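Side-chain contact in nucleotide pyrophosphohydrolase (Bacillus cereus, PDB 5IE9), which probably hydrolyses nucleoside triphosphates to nucleoside monophosphates and pyrophosphate in a metal-dependent reaction: residues D14-Q19 with V70-I75. Numbering follows the deposited sequence.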
ATOM      1  N   ASP C  14      13.367  20.258  -2.062  1.00 74.86           N
ATOM      2  CA  ASP C  14      14.157  20.653  -0.897  1.00 76.34           C
ATOM      3  C   ASP C  14      14.018  22.137  -0.572  1.00 77.71           C
ATOM      4  O   ASP C  14      13.961  22.510   0.600  1.00 79.02           O
ATOM      5  CB  ASP C  14      15.627  20.297  -1.099  1.00 79.04           C
ATOM      6  CG  ASP C  14      16.390  20.224   0.203  1.00 82.13           C
ATOM      7  OD1 ASP C  14      15.940  19.512   1.130  1.00 81.78           O
ATOM      8  OD2 ASP C  14      17.456  20.868   0.292  1.00 85.94           O
ATOM      9  N   ALA C  15      13.957  22.965  -1.617  1.00 78.25           N
ATOM     10  CA  ALA C  15      13.767  24.414  -1.479  1.00 81.14           C
ATOM     11  C   ALA C  15      12.383  24.762  -0.913  1.00 80.50           C
ATOM     12  O   ALA C  15      12.255  25.691  -0.108  1.00 83.74           O
ATOM     13  CB  ALA C  15      13.998  25.114  -2.811  1.00 81.86           C
ATOM     14  N   TYR C  16      11.366  24.005  -1.334  1.00 77.25           N
ATOM     15  CA  TYR C  16       9.988  24.193  -0.894  1.00 76.13           C
ATOM     16  C   TYR C  16       9.800  23.799   0.574  1.00 76.62           C
ATOM     17  O   TYR C  16       9.138  24.516   1.323  1.00 79.21           O
ATOM     18  CB  TYR C  16       9.022  23.426  -1.808  1.00 74.44           C
ATOM     19  CG  TYR C  16       7.604  23.330  -1.284  1.00 75.44           C
ATOM     20  CD1 TYR C  16       6.731  24.416  -1.376  1.00 78.37           C
ATOM     21  CD2 TYR C  16       7.132  22.146  -0.692  1.00 74.53           C
ATOM     22  CE1 TYR C  16       5.434  24.340  -0.888  1.00 80.40           C
ATOM     23  CE2 TYR C  16       5.831  22.057  -0.206  1.00 76.52           C
ATOM     24  CZ  TYR C  16       4.990  23.159  -0.309  1.00 79.76           C
ATOM     25  OH  TYR C  16       3.702  23.088   0.168  1.00 83.46           O
ATOM     26  N   ILE C  17      10.372  22.662   0.971  1.00 75.01           N
ATOM     27  CA  ILE C  17      10.308  22.188   2.358  1.00 74.84           C
ATOM     28  C   ILE C  17      11.147  23.085   3.287  1.00 77.57           C
ATOM     29  O   ILE C  17      10.741  23.364   4.420  1.00 79.86           O
ATOM     30  CB  ILE C  17      10.704  20.686   2.465  1.00 73.47           C
ATOM     31  CG1 ILE C  17       9.748  19.788   1.641  1.00 71.88           C
ATOM     32  CG2 ILE C  17      10.803  20.215   3.916  1.00 75.69           C
ATOM     33  CD1 ILE C  17       8.305  19.687   2.117  1.00 71.26           C
ATOM     34  N   GLY C  18      12.287  23.559   2.781  1.00 78.32           N
ATOM     35  CA  GLY C  18      13.221  24.410   3.535  1.00 81.07           C
ATOM     36  C   GLY C  18      12.661  25.686   4.148  1.00 83.19           C
ATOM     37  O   GLY C  18      13.239  26.223   5.100  1.00 86.32           O
ATOM     38  N   GLN C  19      11.537  26.162   3.609  1.00 81.72           N
ATOM     39  CA  GLN C  19      10.877  27.370   4.107  1.00 84.29           C
ATOM     40  C   GLN C  19      10.125  27.152   5.423  1.00 84.02           C
ATOM     41  O   GLN C  19       9.923  28.099   6.184  1.00 87.06           O
ATOM     42  CB  GLN C  19       9.976  27.999   3.029  1.00 85.38           C
ATOM     43  CG  GLN C  19       8.653  27.293   2.751  1.00 84.02           C
ATOM     44  CD  GLN C  19       8.003  27.743   1.450  1.00 86.31           C
ATOM     45  OE1 GLN C  19       7.729  28.931   1.244  1.00 92.00           O
ATOM     46  NE2 GLN C  19       7.738  26.791   0.570  1.00 82.77           N
ATOM     47  N   VAL C  70       2.600  10.930  -5.700  1.00 66.89           N
ATOM     48  CA  VAL C  70       3.435   9.838  -5.198  1.00 64.96           C
ATOM     49  C   VAL C  70       4.909  10.211  -5.336  1.00 65.41           C
ATOM     50  O   VAL C  70       5.673  10.072  -4.381  1.00 67.04           O
ATOM     51  CB  VAL C  70       3.126   8.489  -5.889  1.00 63.80           C
ATOM     52  CG1 VAL C  70       4.010   7.393  -5.334  1.00 62.99           C
ATOM     53  CG2 VAL C  70       1.673   8.092  -5.669  1.00 63.99           C
ATOM     54  N   LEU C  71       5.281  10.729  -6.508  1.00 65.88           N
ATOM     55  CA  LEU C  71       6.653  11.134  -6.805  1.00 65.37           C
ATOM     56  C   LEU C  71       7.168  12.204  -5.838  1.00 65.96           C
ATOM     57  O   LEU C  71       8.342  12.192  -5.469  1.00 66.28           O
ATOM     58  CB  LEU C  71       6.749  11.647  -8.246  1.00 67.01           C
ATOM     59  CG  LEU C  71       7.982  11.494  -9.162  1.00 67.82           C
ATOM     60  CD1 LEU C  71       8.189  12.817  -9.879  1.00 69.34           C
ATOM     61  CD2 LEU C  71       9.287  11.063  -8.497  1.00 67.43           C
ATOM     62  N   PHE C  72       6.289  13.121  -5.431  1.00 66.77           N
ATOM     63  CA  PHE C  72       6.658  14.188  -4.499  1.00 67.96           C
ATOM     64  C   PHE C  72       7.089  13.620  -3.148  1.00 67.67           C
ATOM     65  O   PHE C  72       8.138  14.003  -2.629  1.00 68.94           O
ATOM     66  CB  PHE C  72       5.521  15.210  -4.338  1.00 68.77           C
ATOM     67  CG  PHE C  72       5.796  16.280  -3.312  1.00 70.05           C
ATOM     68  CD1 PHE C  72       6.595  17.376  -3.622  1.00 71.44           C
ATOM     69  CD2 PHE C  72       5.247  16.197  -2.024  1.00 70.23           C
ATOM     70  CE1 PHE C  72       6.846  18.370  -2.676  1.00 73.33           C
ATOM     71  CE2 PHE C  72       5.499  17.185  -1.071  1.00 71.35           C
ATOM     72  CZ  PHE C  72       6.303  18.273  -1.398  1.00 72.89           C
ATOM     73  N   VAL C  73       6.281  12.703  -2.606  1.00 66.97           N
ATOM     74  CA  VAL C  73       6.521  12.100  -1.291  1.00 66.53           C
ATOM     75  C   VAL C  73       7.794  11.259  -1.357  1.00 67.55           C
ATOM     76  O   VAL C  73       8.582  11.246  -0.410  1.00 69.40           O
ATOM     77  CB  VAL C  73       5.305  11.275  -0.789  1.00 65.86           C
ATOM     78  CG1 VAL C  73       5.554  10.683   0.596  1.00 65.22           C
ATOM     79  CG2 VAL C  73       4.049  12.130  -0.753  1.00 65.65           C
ATOM     80  N   MET C  74       8.000  10.587  -2.489  1.00 67.94           N
ATOM     81  CA  MET C  74       9.231   9.850  -2.742  1.00 68.60           C
ATOM     82  C   MET C  74      10.455  10.746  -2.680  1.00 68.78           C
ATOM     83  O   MET C  74      11.439  10.392  -2.027  1.00 69.09           O
ATOM     84  CB  MET C  74       9.168   9.149  -4.083  1.00 72.78           C
ATOM     85  CG  MET C  74       8.631   7.742  -3.980  1.00 79.10           C
ATOM     86  SD  MET C  74       8.373   7.035  -5.611  1.00 89.46           S
ATOM     87  CE  MET C  74       7.110   5.855  -5.157  1.00 93.19           C
ATOM     88  N   ILE C  75      10.380  11.904  -3.348  1.00 67.58           N
ATOM     89  CA  ILE C  75      11.467  12.877  -3.356  1.00 67.36           C
ATOM     90  C   ILE C  75      11.715  13.367  -1.929  1.00 68.05           C
ATOM     91  O   ILE C  75      12.860  13.414  -1.483  1.00 68.81           O
ATOM     92  CB  ILE C  75      11.225  14.031  -4.361  1.00 68.32           C
ATOM     93  CG1 ILE C  75      11.379  13.516  -5.800  1.00 67.71           C
ATOM     94  CG2 ILE C  75      12.220  15.162  -4.129  1.00 69.86           C
ATOM     95  CD1 ILE C  75      10.824  14.423  -6.883  1.00 67.88           C
TER
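Tyr-16 sets the CD2-CE2 bond of its ring against the far end of the Phe-72 ring. Tyr-16 CE2 comes to 4.0 Å from Phe-72 CZ, and Tyr-16 CD2 is equally close to that carbon, also 4.0 Å away. The two side chains cross at about a right angle. From the other side of the Phe-72 ring plane, Ile-17 CD1 approaches CZ at 4.3 Å. That plane therefore passes between Tyr-16 CE2 and Ile-17 CD1, and one rim carbon meets two consecutive residues of segment 14-19. Both aromatic side chains reach out with CG opposite the backbone N, chi1 being 169° for Tyr-16 and 176° for Phe-72, which points each ring toward the other helix. No hydrogen bond joins the segments; the evidence is of apolar contact alone, burying a modest 96 Å² summed over both sides. Within segment 14-19, Gln-19 turns its side chain back onto the Tyr-16 carbonyl: NE2 donates to Tyr-16 O (2.8 Å, 153° at the hydrogen), using a lone pair in the carbonyl plane. A second subunit completes the aromatic cluster: its Phe-96 meets Phe-72 edge-to-face and lies with its plane nearly parallel to that of Tyr-16. In the same chain, Phe-20 makes an edge-to-face pair with Tyr-16. The contact thus ties helix 6-17 to helix 62-80 at a subunit interface. Helix 62-80 also carries Glu-66, which with Glu-37 of helix 27-49 binds manganese; the contact itself does not touch the metal. An aromatic cluster shared between subunits, its Phe-72 side chain about 9 Å from a bound manganese held by paired helices, is consistent with the oligomeric all-alpha MazG pyrophosphohydrolase fold.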